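Local coordinates for uncharacterized protein (Mycobacterium vanbaalenii PYR-1, PDB 4XU6), which binds diacylglycerol within the membrane as a homotrimeric bacterial homolog of the Insig sterol-sensing proteins, at residues A[30-36]-A[146-151]; A[19-24]-A[43-49]; A[2-7]-A[182-186]; A[135-139]-A[164-168]. One frame throughout, in Å; residues are numbered along the deposited sequence.

Three of the four contacts gather round one lipid-binding pocket. Interaction 1 pairs two short strands near one end of the helical bundle and touches interaction 2 through Tyr34 OH, 2.6 Å from Asp23 OD2, and interaction 4 through Tyr150 OH, 2.5 Å from Glu139 OE1; both are probable hydrogen bonds. The carboxyl head of the chain E tridecanoic acid lies between interactions 1 and 4, whereas Phe49 of interaction 2 belongs to the walls round both fatty acids. A detergent sugar, chain C, bridges interactions 1 and 2. Interaction 3, centred about 36 Å from interaction 1, joins the ends of helices 5-29 and 164-184 on the opposite side of the chain's centre from interaction 1.

Interaction 1 of 4, residues A[30-36]-A[146-151]. With BOG (octyl beta-D-glucopyranoside), chain C; TDA (N-tridecanoic acid), chain E.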
# COMPACT_ATOMS: atom_id res chain seq x y z
N GLY A 30 -22.09 0.11 1.37
CA GLY A 30 -23.00 -0.85 0.76
C GLY A 30 -22.36 -2.19 0.40
O GLY A 30 -22.93 -2.97 -0.37
N THR A 31 -21.18 -2.44 0.94
CA THR A 31 -20.52 -3.73 0.73
C THR A 31 -21.37 -4.83 1.36
O THR A 31 -21.52 -5.92 0.80
CB THR A 31 -19.10 -3.76 1.37
OG1 THR A 31 -18.30 -2.71 0.82
CG2 THR A 31 -18.41 -5.12 1.13
N THR A 32 -21.91 -4.54 2.54
CA THR A 32 -22.80 -5.47 3.23
C THR A 32 -24.03 -4.71 3.70
O THR A 32 -24.02 -3.47 3.77
CB THR A 32 -22.15 -6.12 4.47
OG1 THR A 32 -21.72 -5.09 5.39
CG2 THR A 32 -20.95 -6.99 4.08
N VAL A 33 -25.09 -5.46 4.02
CA VAL A 33 -26.32 -4.89 4.58
C VAL A 33 -26.81 -5.85 5.65
O VAL A 33 -26.91 -7.04 5.39
CB VAL A 33 -27.44 -4.82 3.51
CG1 VAL A 33 -28.74 -4.26 4.13
CG2 VAL A 33 -27.03 -3.99 2.32
N TYR A 34 -27.13 -5.35 6.84
CA TYR A 34 -27.68 -6.21 7.88
C TYR A 34 -29.21 -6.36 7.78
O TYR A 34 -29.90 -5.43 7.36
CB TYR A 34 -27.31 -5.72 9.27
CG TYR A 34 -25.88 -6.02 9.67
CD1 TYR A 34 -25.51 -7.28 10.10
CD2 TYR A 34 -24.90 -5.03 9.62
CE1 TYR A 34 -24.21 -7.57 10.46
CE2 TYR A 34 -23.58 -5.31 9.98
CZ TYR A 34 -23.25 -6.59 10.40
OH TYR A 34 -21.96 -6.89 10.77
N HIS A 35 -29.71 -7.53 8.15
CA HIS A 35 -31.15 -7.79 8.18
C HIS A 35 -31.53 -8.41 9.51
O HIS A 35 -32.16 -9.46 9.55
CB HIS A 35 -31.54 -8.76 7.06
CG HIS A 35 -31.18 -8.29 5.68
ND1 HIS A 35 -31.76 -7.19 5.09
CD2 HIS A 35 -30.29 -8.78 4.78
CE1 HIS A 35 -31.25 -7.02 3.89
NE2 HIS A 35 -30.35 -7.97 3.68
N THR A 36 -31.12 -7.77 10.61
CA THR A 36 -31.40 -8.30 11.94
C THR A 36 -31.81 -7.20 12.95
O THR A 36 -31.11 -6.92 13.92
CB THR A 36 -30.22 -9.14 12.48
OG1 THR A 36 -30.50 -9.54 13.82
CG2 THR A 36 -28.89 -8.34 12.42
N GLY A 146 -29.90 -15.49 6.68
CA GLY A 146 -30.56 -14.23 6.39
C GLY A 146 -30.20 -13.10 7.35
O GLY A 146 -30.87 -12.07 7.39
N VAL A 147 -29.13 -13.30 8.11
CA VAL A 147 -28.71 -12.32 9.12
C VAL A 147 -28.18 -11.04 8.48
O VAL A 147 -28.46 -9.92 8.94
CB VAL A 147 -27.66 -12.94 10.07
CG1 VAL A 147 -27.09 -11.88 11.00
CG2 VAL A 147 -28.26 -14.08 10.87
N PHE A 148 -27.39 -11.20 7.42
CA PHE A 148 -26.94 -10.08 6.60
C PHE A 148 -26.67 -10.58 5.20
O PHE A 148 -26.76 -11.78 4.94
CB PHE A 148 -25.70 -9.39 7.22
CG PHE A 148 -24.41 -10.20 7.14
CD1 PHE A 148 -24.18 -11.25 8.01
CD2 PHE A 148 -23.42 -9.85 6.23
CE1 PHE A 148 -22.99 -11.99 7.95
CE2 PHE A 148 -22.22 -10.57 6.16
CZ PHE A 148 -22.01 -11.64 7.02
N ALA A 149 -26.36 -9.68 4.27
CA ALA A 149 -26.01 -10.10 2.93
C ALA A 149 -24.89 -9.24 2.37
O ALA A 149 -24.71 -8.10 2.81
CB ALA A 149 -27.23 -10.04 2.01
N TYR A 150 -24.16 -9.77 1.40
CA TYR A 150 -23.18 -8.98 0.67
C TYR A 150 -23.83 -8.33 -0.55
O TYR A 150 -24.86 -8.79 -1.03
CB TYR A 150 -21.97 -9.84 0.25
CG TYR A 150 -20.94 -9.97 1.34
CD1 TYR A 150 -21.10 -10.89 2.37
CD2 TYR A 150 -19.81 -9.15 1.37
CE1 TYR A 150 -20.17 -11.00 3.39
CE2 TYR A 150 -18.88 -9.25 2.38
CZ TYR A 150 -19.06 -10.17 3.39
OH TYR A 150 -18.14 -10.27 4.41
N HIS A 151 -23.24 -7.23 -1.01
CA HIS A 151 -23.62 -6.62 -2.27
C HIS A 151 -23.53 -7.69 -3.35
O HIS A 151 -22.66 -8.54 -3.30
CB HIS A 151 -22.67 -5.46 -2.58
CG HIS A 151 -23.12 -4.60 -3.72
ND1 HIS A 151 -22.82 -4.88 -5.03
CD2 HIS A 151 -23.85 -3.46 -3.74
CE1 HIS A 151 -23.34 -3.95 -5.81
NE2 HIS A 151 -23.98 -3.08 -5.05
C1 BOG C . -29.21 -13.36 18.22
O1 BOG C . -28.53 -12.94 19.40
C2 BOG C . -30.71 -13.15 18.38
O2 BOG C . -31.18 -13.88 19.52
C3 BOG C . -31.40 -13.63 17.11
O3 BOG C . -32.82 -13.48 17.23
C4 BOG C . -30.88 -12.80 15.95
O4 BOG C . -31.49 -13.24 14.73
C5 BOG C . -29.37 -12.95 15.84
O5 BOG C . -28.71 -12.64 17.08
C6 BOG C . -28.80 -12.08 14.73
O6 BOG C . -28.69 -10.73 15.17
C1' BOG C . -27.30 -13.63 19.57
C2' BOG C . -26.60 -13.05 20.79
C3' BOG C . -25.54 -14.02 21.30
C4' BOG C . -24.67 -13.38 22.38
C5' BOG C . -23.22 -13.76 22.16
C6' BOG C . -22.83 -13.45 20.72
C7' BOG C . -21.49 -14.05 20.32
C8' BOG C . -20.51 -14.06 21.48
O21 TDA E . -16.36 -8.65 6.27
O22 TDA E . -18.13 -9.22 7.67
C21 TDA E . -16.91 -9.09 7.55
C22 TDA E . -16.02 -9.31 8.73
C23 TDA E . -14.55 -9.42 8.32
C24 TDA E . -13.63 -9.48 9.54
C25 TDA E . -12.17 -9.70 9.13
C26 TDA E . -11.23 -9.74 10.33
C27 TDA E . -11.16 -8.35 10.93
C28 TDA E . -10.22 -8.28 12.11
C29 TDA E . -10.32 -6.91 12.76
C30 TDA E . -9.33 -6.85 13.91
C31 TDA E . -7.91 -6.90 13.37
C32 TDA E . -6.90 -6.65 14.48
C33 TDA E . -5.54 -7.23 14.12
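The Tyr150 ring carries the methyl CG2 of Thr32 over one face, 3.6 Å from the ring centroid in a CH-pi contact, and has fatty acid O21 (chain E) near its plane at the edge. Thr32 suits this place because its branched CB offers a methyl: with OG1 between the backbone N and the carbonyl carbon (chi1 58°), CG2 falls beside the backbone N and alongside the tyrosine ring. Val147 O sits at the edge of the Tyr34 ring, whose CD1 touches Phe148 CB at 3.6 Å; the two aromatic planes meet obliquely at 45°. Thr32, Tyr34, Phe148 and Tyr150 share one face of a two-stranded antiparallel sheet, while Val33 and Ala149 occupy the other. Val33 and Ala149 form a hydrogen-bonded pair, their reciprocal N-to-O bonds both 2.9 Å, flanked by His151 N to Thr31 O and His35 N to Val147 O, both 2.8 Å. Gly30 and Gly146 each end a preceding helix in a Schellman motif, where their positive phi favours glycine. Tyr150, an experimentally established diacylglycerol-binding residue, has Glu139 as its hydroxyl's partner, and the Tyr34 hydroxyl bonds Asp23. Beyond the strand, Thr36 OG1 shares a 2.6 Å hydrogen bond with detergent O6 (chain C).

Interaction 2 of 4, residues A[19-24]-A[43-49]. With BOG (octyl beta-D-glucopyranoside), chain C.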
# COMPACT_ATOMS: atom_id res chain seq x y z
N ALA A 19 -12.78 -4.09 14.28
CA ALA A 19 -13.94 -4.68 13.62
C ALA A 19 -15.05 -3.66 13.39
O ALA A 19 -15.67 -3.64 12.32
CB ALA A 19 -14.49 -5.87 14.42
N LEU A 20 -15.33 -2.82 14.39
CA LEU A 20 -16.38 -1.81 14.26
C LEU A 20 -16.05 -0.80 13.16
O LEU A 20 -16.93 -0.35 12.42
CB LEU A 20 -16.59 -1.08 15.59
CG LEU A 20 -17.27 -1.90 16.69
CD1 LEU A 20 -17.25 -1.16 18.02
CD2 LEU A 20 -18.70 -2.25 16.27
N ILE A 21 -14.77 -0.44 13.05
CA ILE A 21 -14.36 0.51 12.01
C ILE A 21 -14.52 -0.12 10.63
O ILE A 21 -15.07 0.50 9.71
CB ILE A 21 -12.90 0.98 12.22
CG1 ILE A 21 -12.79 1.83 13.49
CG2 ILE A 21 -12.40 1.77 11.00
CD1 ILE A 21 -11.34 2.01 13.98
N GLY A 22 -14.03 -1.35 10.48
CA GLY A 22 -14.13 -2.04 9.21
C GLY A 22 -15.57 -2.36 8.85
O GLY A 22 -15.98 -2.22 7.69
N ASP A 23 -16.36 -2.78 9.83
CA ASP A 23 -17.75 -3.12 9.54
C ASP A 23 -18.58 -1.87 9.22
O ASP A 23 -19.41 -1.89 8.33
CB ASP A 23 -18.37 -3.90 10.69
CG ASP A 23 -19.59 -4.71 10.26
OD1 ASP A 23 -19.58 -5.31 9.16
OD2 ASP A 23 -20.56 -4.76 11.05
N HIS A 24 -18.34 -0.77 9.94
CA HIS A 24 -18.99 0.47 9.56
C HIS A 24 -18.65 0.83 8.11
O HIS A 24 -19.52 1.25 7.35
CB HIS A 24 -18.57 1.64 10.46
CG HIS A 24 -18.97 2.97 9.90
ND1 HIS A 24 -20.27 3.42 9.94
CD2 HIS A 24 -18.26 3.90 9.22
CE1 HIS A 24 -20.34 4.60 9.34
NE2 HIS A 24 -19.14 4.91 8.89
N TRP A 43 -22.82 1.24 16.97
CA TRP A 43 -22.50 1.92 15.71
C TRP A 43 -23.29 1.26 14.57
O TRP A 43 -24.52 1.20 14.62
CB TRP A 43 -20.99 1.90 15.45
CG TRP A 43 -20.49 2.98 14.52
CD1 TRP A 43 -21.24 3.93 13.88
CD2 TRP A 43 -19.13 3.21 14.13
NE1 TRP A 43 -20.43 4.74 13.12
CE2 TRP A 43 -19.13 4.32 13.25
CE3 TRP A 43 -17.91 2.60 14.43
CZ2 TRP A 43 -17.95 4.82 12.68
CZ3 TRP A 43 -16.74 3.10 13.86
CH2 TRP A 43 -16.78 4.20 12.99
N SER A 44 -22.60 0.75 13.55
CA SER A 44 -23.30 0.14 12.41
C SER A 44 -23.47 -1.37 12.51
O SER A 44 -23.99 -2.00 11.59
CB SER A 44 -22.57 0.46 11.10
OG SER A 44 -22.40 1.86 10.92
N SER A 45 -23.04 -1.96 13.63
CA SER A 45 -22.96 -3.41 13.77
C SER A 45 -23.86 -3.96 14.87
O SER A 45 -24.00 -3.33 15.92
CB SER A 45 -21.52 -3.82 14.13
OG SER A 45 -20.58 -3.31 13.21
N PRO A 46 -24.44 -5.15 14.65
CA PRO A 46 -25.09 -5.88 15.73
C PRO A 46 -24.09 -6.06 16.86
O PRO A 46 -22.90 -6.29 16.58
CB PRO A 46 -25.39 -7.25 15.12
CG PRO A 46 -25.41 -7.03 13.64
CD PRO A 46 -24.39 -5.93 13.40
N PHE A 47 -24.55 -5.96 18.11
CA PHE A 47 -23.63 -5.94 19.24
C PHE A 47 -22.73 -7.17 19.29
O PHE A 47 -21.62 -7.10 19.82
CB PHE A 47 -24.39 -5.80 20.57
CG PHE A 47 -24.96 -7.08 21.07
CD1 PHE A 47 -26.17 -7.56 20.57
CD2 PHE A 47 -24.27 -7.84 22.02
CE1 PHE A 47 -26.70 -8.75 21.02
CE2 PHE A 47 -24.79 -9.04 22.47
CZ PHE A 47 -26.00 -9.50 21.98
N TRP A 48 -23.20 -8.30 18.75
CA TRP A 48 -22.42 -9.54 18.81
C TRP A 48 -21.25 -9.56 17.82
O TRP A 48 -20.34 -10.37 17.96
CB TRP A 48 -23.30 -10.78 18.60
CG TRP A 48 -24.21 -10.74 17.40
CD1 TRP A 48 -25.57 -10.52 17.41
CD2 TRP A 48 -23.85 -10.96 16.03
NE1 TRP A 48 -26.06 -10.58 16.12
CE2 TRP A 48 -25.02 -10.84 15.26
CE3 TRP A 48 -22.64 -11.23 15.38
CZ2 TRP A 48 -25.02 -10.98 13.87
CZ3 TRP A 48 -22.64 -11.37 14.00
CH2 TRP A 48 -23.82 -11.25 13.26
N PHE A 49 -21.29 -8.68 16.82
CA PHE A 49 -20.22 -8.65 15.83
C PHE A 49 -18.84 -8.30 16.43
O PHE A 49 -17.88 -9.09 16.28
CB PHE A 49 -20.57 -7.74 14.63
CG PHE A 49 -19.45 -7.62 13.63
CD1 PHE A 49 -19.20 -8.66 12.74
CD2 PHE A 49 -18.62 -6.50 13.61
CE1 PHE A 49 -18.14 -8.58 11.83
CE2 PHE A 49 -17.57 -6.42 12.70
CZ PHE A 49 -17.34 -7.46 11.81
C1 BOG C . -29.21 -13.36 18.22
O1 BOG C . -28.53 -12.94 19.40
C2 BOG C . -30.71 -13.15 18.38
O2 BOG C . -31.18 -13.88 19.52
C3 BOG C . -31.40 -13.63 17.11
O3 BOG C . -32.82 -13.48 17.23
C4 BOG C . -30.88 -12.80 15.95
O4 BOG C . -31.49 -13.24 14.73
C5 BOG C . -29.37 -12.95 15.84
O5 BOG C . -28.71 -12.64 17.08
C6 BOG C . -28.80 -12.08 14.73
O6 BOG C . -28.69 -10.73 15.17
C1' BOG C . -27.30 -13.63 19.57
C2' BOG C . -26.60 -13.05 20.79
C3' BOG C . -25.54 -14.02 21.30
C4' BOG C . -24.67 -13.38 22.38
C5' BOG C . -23.22 -13.76 22.16
C6' BOG C . -22.83 -13.45 20.72
C7' BOG C . -21.49 -14.05 20.32
C8' BOG C . -20.51 -14.06 21.48
O HOH W 1 -19.82 -0.48 13.11
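Segment 43-49 runs from a turn through strand 45-46 into the next transmembrane helix, its backbone nearest helix 5-29 at Ser44 and His24, with CA atoms 5.2 Å apart. Here the His24 imidazole and the six-membered ring of Trp43 form an offset stack, centroids 4.4 Å apart and planes at 11°. His24 CB also lies over that indole ring. At the imidazole edge, in plane, ND1 shares a 2.8 Å hydrogen bond with Ser44 OG, which fixes the ring's rotation. One residue earlier on the helix, Asp23 OD2 accepts from Ser45 OG at 2.6 Å through its anti lone pair; a small hydroxyl suits this buried carboxylate. With CG anti to the backbone N (chi1 -159°), Asp23 also lays its carboxylate over one face of Phe49, the planes 29° apart. Phe49 CE2 meets Asp23 CB at 3.3 Å, and Ala19 O lies at the ring's edge; Phe49, so held, is a wall of the tridecanoic acid pocket. A water donates to Leu20 O and Ser45 OG and accepts from Ser44 N. Tyr34 of strand 32-34 packs on Pro46, Tyr90 of helix 76-96 on Asp23 and Phe49, and Val102 of a neighbouring subunit on Ile21, His24 and Trp43.

Interaction 3 of 4, residues A[2-7]-A[182-186]; sequences RLRISE and AVARR. With BOG (octyl beta-D-glucopyranoside), chain B.
Arg186 meets the Glu7 carboxylate side-on, with the two flat groups nearly coplanar at 13°. Its NH2 donates to OE1 at 2.8 Å and its NE to OE2 at 3.0 Å, each carboxylate oxygen accepting through its syn lone pair, so this salt bridge resists rotation of either group. The same NH2 also reaches Arg2 O, in the guanidinium plane at 3.0 Å. Arg4 lies flat across one face of the Arg186 guanidinium, centres 4.0 Å apart and planes at 9°; Val183 CG2 lies on the opposite face. Such a pairing of like charges is probably eased by the carboxylate beside it. The contact joins the start of helix 5-29 to the end of helix 164-184, the first and last transmembrane helices. Arg4 occupies the N-cap position, and its backbone N donates to Glu7 OE1 at 2.9 Å from above the carboxylate plane, giving that oxygen a second donor. Extended from CG to NE, Arg186 spans the gap to Glu7 while its planar end serves several partners. Leu3 CD2 packs on the small Ala182 CB at 3.8 Å. Detergent O2 (chain B) donates to Glu7 OE2 at 2.7 Å, and Arg185 binds the same sugar through NH1 and NH2.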
# COMPACT_ATOMS: atom_id res chain seq x y z
N ARG A 2 -2.31 -19.40 28.26
CA ARG A 2 -0.99 -18.78 28.29
C ARG A 2 -1.04 -17.26 28.37
O ARG A 2 -0.19 -16.64 29.03
CB ARG A 2 -0.15 -19.28 27.13
CG ARG A 2 -0.15 -20.80 27.12
CD ARG A 2 0.98 -21.45 26.38
NE ARG A 2 1.03 -22.86 26.77
CZ ARG A 2 1.66 -23.81 26.09
NH1 ARG A 2 1.64 -25.06 26.53
NH2 ARG A 2 2.32 -23.52 24.97
N LEU A 3 -2.02 -16.67 27.71
CA LEU A 3 -2.31 -15.25 27.91
C LEU A 3 -2.81 -15.05 29.33
O LEU A 3 -3.49 -15.90 29.89
CB LEU A 3 -3.40 -14.77 26.94
CG LEU A 3 -3.05 -14.65 25.46
CD1 LEU A 3 -4.29 -14.30 24.62
CD2 LEU A 3 -1.96 -13.59 25.28
N ARG A 4 -2.45 -13.91 29.92
CA ARG A 4 -3.06 -13.52 31.18
C ARG A 4 -4.39 -12.85 30.86
O ARG A 4 -4.59 -12.37 29.74
CB ARG A 4 -2.12 -12.60 31.96
CG ARG A 4 -0.89 -13.34 32.48
CD ARG A 4 0.27 -12.41 32.74
NE ARG A 4 1.41 -13.14 33.31
CZ ARG A 4 2.57 -12.59 33.62
NH1 ARG A 4 2.76 -11.29 33.41
NH2 ARG A 4 3.55 -13.34 34.14
N ILE A 5 -5.31 -12.84 31.82
CA ILE A 5 -6.65 -12.29 31.58
C ILE A 5 -6.59 -10.86 31.06
O ILE A 5 -7.31 -10.51 30.12
CB ILE A 5 -7.55 -12.36 32.84
CG1 ILE A 5 -7.85 -13.81 33.20
CG2 ILE A 5 -8.86 -11.61 32.61
N SER A 6 -5.71 -10.05 31.64
CA SER A 6 -5.61 -8.65 31.24
C SER A 6 -5.17 -8.50 29.79
O SER A 6 -5.63 -7.61 29.07
CB SER A 6 -4.65 -7.90 32.15
OG SER A 6 -3.32 -8.39 32.02
N GLU A 7 -4.26 -9.37 29.36
CA GLU A 7 -3.76 -9.37 27.99
C GLU A 7 -4.85 -9.78 27.03
O GLU A 7 -5.02 -9.18 25.96
CB GLU A 7 -2.55 -10.30 27.87
CG GLU A 7 -1.37 -9.82 28.68
CD GLU A 7 -0.34 -10.89 28.96
OE1 GLU A 7 -0.59 -12.07 28.63
OE2 GLU A 7 0.72 -10.55 29.51
N ALA A 182 2.38 -10.06 23.52
CA ALA A 182 1.85 -10.00 24.89
C ALA A 182 2.80 -10.68 25.88
O ALA A 182 3.04 -10.17 26.99
CB ALA A 182 0.46 -10.64 24.95
N VAL A 183 3.36 -11.81 25.47
CA VAL A 183 4.31 -12.53 26.32
C VAL A 183 5.66 -11.83 26.36
O VAL A 183 6.23 -11.63 27.43
CB VAL A 183 4.49 -13.99 25.87
CG1 VAL A 183 5.63 -14.68 26.66
CG2 VAL A 183 3.18 -14.75 26.02
N ALA A 184 6.17 -11.45 25.20
CA ALA A 184 7.48 -10.80 25.09
C ALA A 184 7.61 -9.50 25.89
O ALA A 184 8.68 -9.20 26.43
CB ALA A 184 7.85 -10.56 23.62
N ARG A 185 6.53 -8.73 25.98
CA ARG A 185 6.57 -7.43 26.64
C ARG A 185 6.45 -7.49 28.16
O ARG A 185 6.50 -6.46 28.82
CB ARG A 185 5.48 -6.50 26.09
CG ARG A 185 4.07 -6.93 26.46
CD ARG A 185 3.04 -5.86 26.08
NE ARG A 185 3.21 -4.64 26.86
CZ ARG A 185 2.82 -4.49 28.12
NH1 ARG A 185 2.24 -5.50 28.77
NH2 ARG A 185 3.02 -3.34 28.75
N ARG A 186 6.26 -8.69 28.71
CA ARG A 186 6.20 -8.85 30.16
C ARG A 186 7.51 -8.41 30.79
O ARG A 186 8.54 -8.42 30.12
CB ARG A 186 5.87 -10.31 30.53
CG ARG A 186 4.45 -10.70 30.15
CD ARG A 186 4.20 -12.18 30.35
NE ARG A 186 2.86 -12.55 29.92
CZ ARG A 186 2.42 -13.80 29.82
NH1 ARG A 186 3.21 -14.81 30.16
NH2 ARG A 186 1.19 -14.04 29.39
C1 BOG B . 0.28 -6.77 31.51
O1 BOG B . -0.35 -7.07 30.27
C2 BOG B . 1.38 -7.81 31.80
O2 BOG B . 0.79 -9.12 31.85
C3 BOG B . 2.07 -7.51 33.11
O3 BOG B . 3.18 -8.39 33.29
C4 BOG B . 2.58 -6.07 33.09
O4 BOG B . 3.11 -5.75 34.39
C5 BOG B . 1.47 -5.09 32.71
O5 BOG B . 0.87 -5.47 31.46
C6 BOG B . 1.99 -3.66 32.59
O6 BOG B . 2.98 -3.56 31.56
C1' BOG B . -1.24 -6.04 29.80
C2' BOG B . -1.50 -6.30 28.32
C3' BOG B . -1.41 -5.06 27.45
C4' BOG B . -0.41 -5.26 26.33
C5' BOG B . -0.97 -6.00 25.12
C6' BOG B . -0.67 -5.19 23.86
C7' BOG B . -0.91 -6.00 22.58
C8' BOG B . 0.05 -7.17 22.49
O HOH W 2 2.21 -17.50 29.67
O HOH W 3 1.80 -8.26 28.24

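Interaction 4 of 4, residues A[135-139]-A[164-168]; sequences GPAVE and LAPLY. With TDA (N-tridecanoic acid), chain E; TDA (N-tridecanoic acid), chain F.
Tyr168 lays its ring over the backbone of Gly135, whose CA sits 3.7 Å from the ring centroid in a CH-pi contact. Glycine fits because a CB here would run into the ring. With CG anti to the carbonyl carbon and beside the backbone N (chi1 -84°), the tyrosine reaches across to helix 122-144 and brings its hydroxyl to Glu139. The OH donates to the anti lone pair of OE2 at 2.6 Å, with the carboxylate and ring planes 77° apart. Glu139 has its own CG beside the backbone N and is extended beyond it, which carries the carboxylate to this bond; its other oxygen, OE1, is held by the Tyr150 hydroxyl from strand 148-150. Two tyrosines thus grip a buried acid, one on each oxygen. Glu139, Leu164 and Tyr168 line the lipid pocket where helices 122-144 and 164-184 meet; their short segments cross at 130° with their axes 10.0 Å apart. On the Tyr168 face opposite Gly135 lies the chain E fatty acid, C25 standing 3.6 Å above the ring plane. The OH also lies 3.4 Å from C25 of the chain F molecule, so the ring's hydroxyl end is close to the second acyl chain too. Pro136, at a kink where its N has no bond to the preceding turn, slides its CD past Tyr168 CD2 at 3.6 Å, and its CG meets Leu164 CB. Of the Leu164 methyls, CD1 approaches Glu139 OE1 at 3.4 Å, while CD2 lies 3.5 Å from fatty acid O21 (chain E).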
# COMPACT_ATOMS: atom_id res chain seq x y z
N GLY A 135 -13.47 -18.09 9.49
CA GLY A 135 -14.11 -16.80 9.26
C GLY A 135 -15.14 -16.81 8.14
O GLY A 135 -16.31 -16.51 8.37
N PRO A 136 -14.70 -17.15 6.92
CA PRO A 136 -15.67 -17.22 5.81
C PRO A 136 -16.78 -18.25 6.03
O PRO A 136 -17.90 -18.02 5.58
CB PRO A 136 -14.79 -17.61 4.62
CG PRO A 136 -13.45 -17.04 4.95
CD PRO A 136 -13.31 -17.25 6.45
N ALA A 137 -16.48 -19.36 6.68
CA ALA A 137 -17.49 -20.39 6.95
C ALA A 137 -18.61 -19.85 7.85
O ALA A 137 -19.79 -20.07 7.58
CB ALA A 137 -16.84 -21.63 7.57
N VAL A 138 -18.23 -19.16 8.93
CA VAL A 138 -19.19 -18.52 9.81
C VAL A 138 -20.05 -17.50 9.04
O VAL A 138 -21.27 -17.47 9.19
CB VAL A 138 -18.51 -17.83 11.01
CG1 VAL A 138 -19.48 -16.93 11.76
CG2 VAL A 138 -17.90 -18.88 11.95
N GLU A 139 -19.41 -16.69 8.20
CA GLU A 139 -20.14 -15.70 7.42
C GLU A 139 -21.12 -16.35 6.44
O GLU A 139 -22.24 -15.88 6.27
CB GLU A 139 -19.18 -14.77 6.68
CG GLU A 139 -18.37 -13.87 7.63
CD GLU A 139 -17.95 -12.57 6.99
OE1 GLU A 139 -18.68 -12.06 6.12
OE2 GLU A 139 -16.87 -12.06 7.36
N LEU A 164 -12.59 -12.23 1.58
CA LEU A 164 -12.56 -12.62 2.99
C LEU A 164 -11.44 -13.60 3.27
O LEU A 164 -10.85 -13.57 4.35
CB LEU A 164 -13.89 -13.25 3.42
CG LEU A 164 -15.08 -12.29 3.46
CD1 LEU A 164 -16.34 -13.04 3.87
CD2 LEU A 164 -14.81 -11.14 4.43
N ALA A 165 -11.13 -14.48 2.32
CA ALA A 165 -10.09 -15.46 2.59
C ALA A 165 -8.73 -14.81 2.88
O ALA A 165 -8.14 -15.06 3.94
CB ALA A 165 -10.02 -16.53 1.46
N PRO A 166 -8.22 -13.94 1.97
CA PRO A 166 -6.95 -13.31 2.37
C PRO A 166 -7.11 -12.26 3.48
O PRO A 166 -6.15 -12.02 4.20
CB PRO A 166 -6.45 -12.66 1.07
CG PRO A 166 -7.67 -12.50 0.20
CD PRO A 166 -8.54 -13.68 0.55
N LEU A 167 -8.28 -11.65 3.62
CA LEU A 167 -8.46 -10.68 4.70
C LEU A 167 -8.36 -11.37 6.06
O LEU A 167 -7.63 -10.91 6.93
CB LEU A 167 -9.78 -9.91 4.57
CG LEU A 167 -10.14 -8.91 5.68
CD1 LEU A 167 -9.06 -7.85 5.83
CD2 LEU A 167 -11.53 -8.27 5.41
N TYR A 168 -9.09 -12.47 6.24
CA TYR A 168 -9.01 -13.23 7.49
C TYR A 168 -7.61 -13.80 7.70
O TYR A 168 -7.11 -13.84 8.82
CB TYR A 168 -10.06 -14.35 7.52
CG TYR A 168 -11.44 -13.91 7.98
CD1 TYR A 168 -11.68 -13.58 9.31
CD2 TYR A 168 -12.51 -13.84 7.08
CE1 TYR A 168 -12.94 -13.18 9.75
CE2 TYR A 168 -13.80 -13.43 7.51
CZ TYR A 168 -13.99 -13.11 8.86
OH TYR A 168 -15.23 -12.71 9.32
O21 TDA E . -16.36 -8.65 6.27
O22 TDA E . -18.13 -9.22 7.67
C21 TDA E . -16.91 -9.09 7.55
C22 TDA E . -16.02 -9.31 8.73
C23 TDA E . -14.55 -9.42 8.32
C24 TDA E . -13.63 -9.48 9.54
C25 TDA E . -12.17 -9.70 9.13
C26 TDA E . -11.23 -9.74 10.33
C27 TDA E . -11.16 -8.35 10.93
C28 TDA E . -10.22 -8.28 12.11
C29 TDA E . -10.32 -6.91 12.76
C30 TDA E . -9.33 -6.85 13.91
C31 TDA E . -7.91 -6.90 13.37
C32 TDA E . -6.90 -6.65 14.48
C33 TDA E . -5.54 -7.23 14.12
C21 TDA F . -19.92 -11.85 10.74
C22 TDA F . -19.24 -12.96 11.50
C23 TDA F . -17.77 -12.65 11.75
C24 TDA F . -17.08 -13.85 12.41
C25 TDA F . -15.60 -13.60 12.63
C26 TDA F . -14.85 -14.91 12.89
C27 TDA F . -15.52 -15.70 14.01
C28 TDA F . -14.90 -17.08 14.15
C29 TDA F . -14.43 -17.30 15.58
C30 TDA F . -15.60 -17.20 16.55
C31 TDA F . -15.08 -16.94 17.97
C32 TDA F . -13.94 -17.89 18.31
C33 TDA F . -13.70 -17.93 19.82